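Local coordinates for protein thymine dioxygenase (Neurospora crassa, PDB 5C3Q) that hydroxylates the methyl group of thymine, acting as a metal- and 2-oxoglutarate-dependent dioxygenase built on a double-stranded beta-helix, at residues P16-S21 with I48-I53; I222-Q227 with V252-G257. All coordinates share one frame; numbering follows the deposited sequence.

Interaction 1: P16-S21 with I48-I53; sequences PLIDFS and IYLKNI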
loop_
_atom_site.group_PDB
_atom_site.type_symbol
_atom_site.label_atom_id
_atom_site.label_comp_id
_atom_site.label_asym_id
_atom_site.label_seq_id
_atom_site.Cartn_x
_atom_site.Cartn_y
_atom_site.Cartn_z
ATOM N N PRO A 16 -4.469 4.708 -15.311
ATOM C CA PRO A 16 -4.562 6.116 -15.684
ATOM C C PRO A 16 -3.746 7.016 -14.770
ATOM O O PRO A 16 -3.516 6.678 -13.601
ATOM C CB PRO A 16 -6.049 6.424 -15.511
ATOM C CG PRO A 16 -6.478 5.514 -14.419
ATOM C CD PRO A 16 -5.686 4.250 -14.619
ATOM N N LEU A 17 -3.314 8.141 -15.328
ATOM C CA LEU A 17 -2.699 9.222 -14.581
ATOM C C LEU A 17 -3.767 10.285 -14.427
ATOM O O LEU A 17 -4.306 10.760 -15.423
ATOM C CB LEU A 17 -1.510 9.787 -15.350
ATOM C CG LEU A 17 -0.813 11.015 -14.770
ATOM C CD1 LEU A 17 -0.296 10.747 -13.367
ATOM C CD2 LEU A 17 0.320 11.435 -15.700
ATOM N N ILE A 18 -4.081 10.648 -13.189
ATOM C CA ILE A 18 -5.182 11.565 -12.911
ATOM C C ILE A 18 -4.686 12.733 -12.065
ATOM O O ILE A 18 -3.948 12.543 -11.096
ATOM C CB ILE A 18 -6.352 10.827 -12.215
ATOM C CG1 ILE A 18 -6.943 9.789 -13.175
ATOM C CG2 ILE A 18 -7.438 11.808 -11.788
ATOM C CD1 ILE A 18 -7.803 8.734 -12.526
ATOM N N ASP A 19 -5.075 13.941 -12.465
ATOM C CA ASP A 19 -4.723 15.154 -11.745
ATOM C C ASP A 19 -5.744 15.357 -10.631
ATOM O O ASP A 19 -6.861 15.804 -10.881
ATOM C CB ASP A 19 -4.717 16.352 -12.703
ATOM C CG ASP A 19 -4.375 17.657 -12.015
ATOM O OD1 ASP A 19 -4.528 17.762 -10.779
ATOM O OD2 ASP A 19 -3.953 18.595 -12.720
ATOM N N PHE A 20 -5.355 15.039 -9.401
ATOM C CA PHE A 20 -6.303 15.034 -8.287
ATOM C C PHE A 20 -6.826 16.428 -7.935
ATOM O O PHE A 20 -7.941 16.562 -7.430
ATOM C CB PHE A 20 -5.687 14.369 -7.053
ATOM C CG PHE A 20 -6.702 13.948 -6.028
ATOM C CD1 PHE A 20 -7.654 12.989 -6.336
ATOM C CD2 PHE A 20 -6.703 14.503 -4.759
ATOM C CE1 PHE A 20 -8.594 12.591 -5.396
ATOM C CE2 PHE A 20 -7.641 14.111 -3.817
ATOM C CZ PHE A 20 -8.584 13.153 -4.134
ATOM N N SER A 21 -6.032 17.462 -8.213
ATOM C CA SER A 21 -6.443 18.837 -7.940
ATOM C C SER A 21 -7.723 19.197 -8.705
ATOM O O SER A 21 -8.496 20.045 -8.267
ATOM C CB SER A 21 -5.318 19.825 -8.278
ATOM O OG SER A 21 -5.187 20.016 -9.676
ATOM N N ILE A 48 -4.445 3.318 -9.863
ATOM C CA ILE A 48 -4.320 4.608 -10.554
ATOM C C ILE A 48 -3.046 5.329 -10.089
ATOM O O ILE A 48 -2.465 4.970 -9.059
ATOM C CB ILE A 48 -5.550 5.518 -10.317
ATOM C CG1 ILE A 48 -5.669 5.905 -8.835
ATOM C CG2 ILE A 48 -6.823 4.821 -10.793
ATOM C CD1 ILE A 48 -6.785 6.887 -8.541
ATOM N N TYR A 49 -2.601 6.315 -10.866
ATOM C CA TYR A 49 -1.586 7.270 -10.409
ATOM C C TYR A 49 -2.289 8.604 -10.216
ATOM O O TYR A 49 -3.052 9.033 -11.091
ATOM C CB TYR A 49 -0.484 7.486 -11.445
ATOM C CG TYR A 49 0.595 6.429 -11.567
ATOM C CD1 TYR A 49 0.286 5.077 -11.654
ATOM C CD2 TYR A 49 1.937 6.802 -11.683
ATOM C CE1 TYR A 49 1.282 4.124 -11.815
ATOM C CE2 TYR A 49 2.939 5.860 -11.842
ATOM C CZ TYR A 49 2.610 4.524 -11.910
ATOM O OH TYR A 49 3.607 3.586 -12.069
ATOM N N LEU A 50 -2.022 9.261 -9.094
ATOM C CA LEU A 50 -2.504 10.613 -8.859
ATOM C C LEU A 50 -1.348 11.592 -8.859
ATOM O O LEU A 50 -0.312 11.331 -8.252
ATOM C CB LEU A 50 -3.235 10.707 -7.522
ATOM C CG LEU A 50 -4.528 9.908 -7.382
ATOM C CD1 LEU A 50 -5.097 10.116 -5.990
ATOM C CD2 LEU A 50 -5.543 10.303 -8.449
ATOM N N LYS A 51 -1.540 12.719 -9.540
ATOM C CA LYS A 51 -0.614 13.849 -9.484
ATOM C C LYS A 51 -1.331 15.046 -8.863
ATOM O O LYS A 51 -2.560 15.052 -8.746
ATOM C CB LYS A 51 -0.076 14.198 -10.882
ATOM C CG LYS A 51 -1.133 14.574 -11.912
ATOM C CD LYS A 51 -0.562 14.632 -13.324
ATOM C CE LYS A 51 0.167 15.934 -13.604
ATOM N NZ LYS A 51 0.801 15.910 -14.955
ATOM N N ASN A 52 -0.553 16.047 -8.459
ATOM C CA ASN A 52 -1.077 17.258 -7.820
ATOM C C ASN A 52 -2.010 16.961 -6.655
ATOM O O ASN A 52 -3.124 17.488 -6.577
ATOM C CB ASN A 52 -1.759 18.159 -8.851
ATOM C CG ASN A 52 -0.809 18.604 -9.946
ATOM O OD1 ASN A 52 0.399 18.677 -9.736
ATOM N ND2 ASN A 52 -1.346 18.891 -11.119
ATOM N N ILE A 53 -1.546 16.097 -5.760
ATOM C CA ILE A 53 -2.258 15.808 -4.519
ATOM C C ILE A 53 -1.926 16.905 -3.501
ATOM O O ILE A 53 -0.940 17.621 -3.668
ATOM C CB ILE A 53 -1.915 14.404 -3.955
ATOM C CG1 ILE A 53 -0.398 14.204 -3.816
ATOM C CG2 ILE A 53 -2.502 13.320 -4.851
ATOM C CD1 ILE A 53 -0.007 13.106 -2.851
#
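Two parallel strands, 13-19 and 47-51, extend the larger sheet of the double-stranded beta-helix fold with residues from the N-terminal part of the chain, and 16-21 meets 48-53 here. The axes of the short strand segments come within 4.7 Å of each other and run 32° apart. Four backbone hydrogen bonds zigzag between them: Tyr49 N gives to Pro16 O at 2.9 Å, Ile18 N to Tyr49 O, Lys51 N to Ile18 O, and Phe20 N to Lys51 O. Pro16 has no N-H to offer, but its carbonyl takes the Tyr49 N-H almost straight. Side chains sort by face. Ile18 and Leu50 share the apolar one, Ile18 CB lying alongside Leu50 CD2 at 3.9 Å, and just past the paired residues the Phe20 ring packs obliquely against Leu50 CD1. Helices 28-44 and 147-173 cover this layer, so branched aliphatic and aromatic residues suit it. On the face of Leu17, Tyr49 and Lys51, Leu17 has CG anti to the backbone N (chi1 175°), which brings CD1 to 3.8 Å from Tyr49 CB. The methylenes of Lys51 cross Leu17 at about a right angle, with Lys51 CD 3.9 Å from Leu17 CD1. The Tyr49 ring runs off from Leu17 toward the neighbouring strand 251-256, and its OH is hydrogen-bonded to Thr246 O. Where the strands end, Asp19 OD1 accepts from Ser21 OG at 2.6 Å, met from above the carboxylate plane, and weakly from Ser21 N, a capping bond at the turn into helix 21-25. Asp19 OD2 takes a weak bond from Asn52 ND2 at 3.1 Å, the carboxylate and amide planes lying 69° apart. The Asp19 carboxylate thus joins the helix start to the turn after the neighbouring strand; Lys51 NZ, not in contact with it, could still modestly favour its negative charge.

Interaction 2: I222-Q227 with V252-G257; sequences ITLLFQ and VVVNAG. With AKG (2-oxoglutaric acid), chain F.
In the core of the double-stranded beta-helix, strand 222-227 pairs antiparallel with 252-256, and the two hydrogen-bonded pairs Thr223-Asn255 and Leu225-Val253 are each closed by two backbone bonds, the shortest being Leu225 N to Val253 O at 2.7 Å. Thr223, Leu225, Val253 and Asn255 point to the active-site face. Leu225 has CG anti to its backbone N (chi1 -177°), which with chi2 at 76° lets both methyls meet the 2-oxoglutarate; CD2 lies 3.3 Å from AKG O3. Asn255 takes the crowded chi1 of 66° and stands beside Thr223, OD1 3.4 Å from Thr223 CB. Their polar ends, Thr223 OG1 and Asn255 ND2, both bond to OD2 of the metal ligand Asp218. Gln227 extends beyond CG so that OE1 accepts from Arg288, which itself binds 2-oxoglutarate. On the other face, Leu224 CD2 lies 3.8 Å from Val254 CG2, and the Phe226 ring takes Val252 CG2 over its centre in a CH-pi contact, 3.9 Å from the centroid. Ile222, Leu224 and Phe226 pack against helix 147-173, with compact Val252 and Val254 beside them. Thr223 and Asn255 thus form a second shell that would hold the Asp218 carboxylate and tend to stabilise its charge, as Gln227 would steady Arg288.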
loop_
_atom_site.group_PDB
_atom_site.type_symbol
_atom_site.label_atom_id
_atom_site.label_comp_id
_atom_site.label_asym_id
_atom_site.label_seq_id
_atom_site.Cartn_x
_atom_site.Cartn_y
_atom_site.Cartn_z
ATOM N N ILE A 222 -7.944 1.261 0.417
ATOM C CA ILE A 222 -6.939 1.646 -0.573
ATOM C C ILE A 222 -5.544 1.704 0.054
ATOM O O ILE A 222 -5.385 1.735 1.283
ATOM C CB ILE A 222 -7.247 3.012 -1.256
ATOM C CG1 ILE A 222 -7.137 4.173 -0.264
ATOM C CG2 ILE A 222 -8.625 3.000 -1.916
ATOM C CD1 ILE A 222 -7.307 5.545 -0.893
ATOM N N THR A 223 -4.534 1.715 -0.805
ATOM C CA THR A 223 -3.170 1.926 -0.378
ATOM C C THR A 223 -2.622 3.109 -1.150
ATOM O O THR A 223 -2.820 3.208 -2.362
ATOM C CB THR A 223 -2.288 0.688 -0.629
ATOM O OG1 THR A 223 -2.814 -0.426 0.092
ATOM C CG2 THR A 223 -0.841 0.935 -0.183
ATOM N N LEU A 224 -1.968 4.017 -0.433
ATOM C CA LEU A 224 -1.277 5.139 -1.046
ATOM C C LEU A 224 0.189 4.757 -1.056
ATOM O O LEU A 224 0.805 4.657 0.004
ATOM C CB LEU A 224 -1.495 6.422 -0.240
ATOM C CG LEU A 224 -2.951 6.758 0.085
ATOM C CD1 LEU A 224 -3.028 7.927 1.053
ATOM C CD2 LEU A 224 -3.734 7.053 -1.184
ATOM N N LEU A 225 0.731 4.514 -2.245
ATOM C CA LEU A 225 2.116 4.077 -2.392
ATOM C C LEU A 225 2.978 5.182 -2.980
ATOM O O LEU A 225 2.802 5.580 -4.133
ATOM C CB LEU A 225 2.208 2.823 -3.269
ATOM C CG LEU A 225 3.643 2.294 -3.387
ATOM C CD1 LEU A 225 4.069 1.574 -2.118
ATOM C CD2 LEU A 225 3.784 1.380 -4.586
ATOM N N PHE A 226 3.907 5.673 -2.167
ATOM C CA PHE A 226 4.877 6.669 -2.582
ATOM C C PHE A 226 6.178 5.924 -2.869
ATOM O O PHE A 226 6.738 5.289 -1.970
ATOM C CB PHE A 226 5.088 7.698 -1.468
ATOM C CG PHE A 226 3.823 8.367 -1.002
ATOM C CD1 PHE A 226 3.024 7.779 -0.029
ATOM C CD2 PHE A 226 3.441 9.595 -1.518
ATOM C CE1 PHE A 226 1.863 8.392 0.411
ATOM C CE2 PHE A 226 2.273 10.215 -1.088
ATOM C CZ PHE A 226 1.485 9.614 -0.122
ATOM N N GLN A 227 6.644 5.968 -4.116
ATOM C CA GLN A 227 7.891 5.293 -4.484
ATOM C C GLN A 227 8.920 6.300 -4.987
ATOM O O GLN A 227 8.561 7.344 -5.542
ATOM C CB GLN A 227 7.645 4.189 -5.526
ATOM C CG GLN A 227 7.143 4.652 -6.891
ATOM C CD GLN A 227 6.982 3.504 -7.883
ATOM O OE1 GLN A 227 7.616 2.458 -7.751
ATOM N NE2 GLN A 227 6.139 3.704 -8.890
ATOM N N VAL A 252 1.541 9.685 -6.698
ATOM C CA VAL A 252 1.292 8.621 -5.739
ATOM C C VAL A 252 0.536 7.532 -6.481
ATOM O O VAL A 252 -0.409 7.811 -7.226
ATOM C CB VAL A 252 0.520 9.104 -4.482
ATOM C CG1 VAL A 252 -0.799 9.777 -4.838
ATOM C CG2 VAL A 252 0.281 7.948 -3.517
ATOM N N VAL A 253 0.983 6.294 -6.304
ATOM C CA VAL A 253 0.307 5.156 -6.879
ATOM C C VAL A 253 -0.748 4.725 -5.867
ATOM O O VAL A 253 -0.435 4.488 -4.697
ATOM C CB VAL A 253 1.293 4.015 -7.191
ATOM C CG1 VAL A 253 0.567 2.814 -7.772
ATOM C CG2 VAL A 253 2.365 4.496 -8.161
ATOM N N VAL A 254 -1.999 4.653 -6.315
ATOM C CA VAL A 254 -3.105 4.280 -5.444
ATOM C C VAL A 254 -3.761 3.014 -5.961
ATOM O O VAL A 254 -4.120 2.923 -7.139
ATOM C CB VAL A 254 -4.165 5.392 -5.342
ATOM C CG1 VAL A 254 -5.209 5.031 -4.296
ATOM C CG2 VAL A 254 -3.521 6.729 -5.000
ATOM N N ASN A 255 -3.902 2.030 -5.080
ATOM C CA ASN A 255 -4.573 0.789 -5.440
ATOM C C ASN A 255 -5.614 0.379 -4.416
ATOM O O ASN A 255 -5.448 0.605 -3.217
ATOM C CB ASN A 255 -3.557 -0.335 -5.641
ATOM C CG ASN A 255 -2.839 -0.715 -4.365
ATOM O OD1 ASN A 255 -1.936 -0.010 -3.921
ATOM N ND2 ASN A 255 -3.223 -1.843 -3.776
ATOM N N ALA A 256 -6.686 -0.236 -4.896
ATOM C CA ALA A 256 -7.728 -0.746 -4.022
ATOM C C ALA A 256 -7.255 -2.034 -3.363
ATOM O O ALA A 256 -6.531 -2.809 -3.970
ATOM C CB ALA A 256 -9.001 -0.992 -4.808
ATOM N N GLY A 257 -7.656 -2.243 -2.113
ATOM C CA GLY A 257 -7.366 -3.476 -1.397
ATOM C C GLY A 257 -8.539 -4.449 -1.390
ATOM O O GLY A 257 -9.625 -4.150 -1.885
HETATM C C1 AKG F . 3.408 -3.328 0.149
HETATM O O1 AKG F . 2.286 -3.874 0.320
HETATM O O2 AKG F . 4.143 -3.028 1.112
HETATM C C2 AKG F . 3.877 -3.045 -1.217
HETATM O O5 AKG F . 3.249 -3.478 -2.179
HETATM C C3 AKG F . 5.136 -2.223 -1.422
HETATM C C4 AKG F . 5.348 -1.912 -2.901
HETATM C C5 AKG F . 6.550 -1.022 -3.116
HETATM O O3 AKG F . 6.574 -0.319 -4.149
HETATM O O4 AKG F . 7.482 -1.014 -2.284
#

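From the N terminus, interaction 1 forms first: strand 13-19 is followed by a largely helical excursion, and the return along 47-51 closes that loop. Much later the chain reaches interaction 2, where 222-227 and 252-257 close a loop of strands and turns without helix. The two are in series, neither nested nor crossed, yet they meet in one sheet: strand 47-51 lies beside 251-256, with probable hydrogen bonds from Ile48 N to Val254 O and Leu50 N to Val252 O. The N-terminal pair therefore extends the larger sheet of the double-stranded beta-helix at one side, and helix 147-173 packs on both contacts, while the 2-oxoglutarate site faces interaction 2.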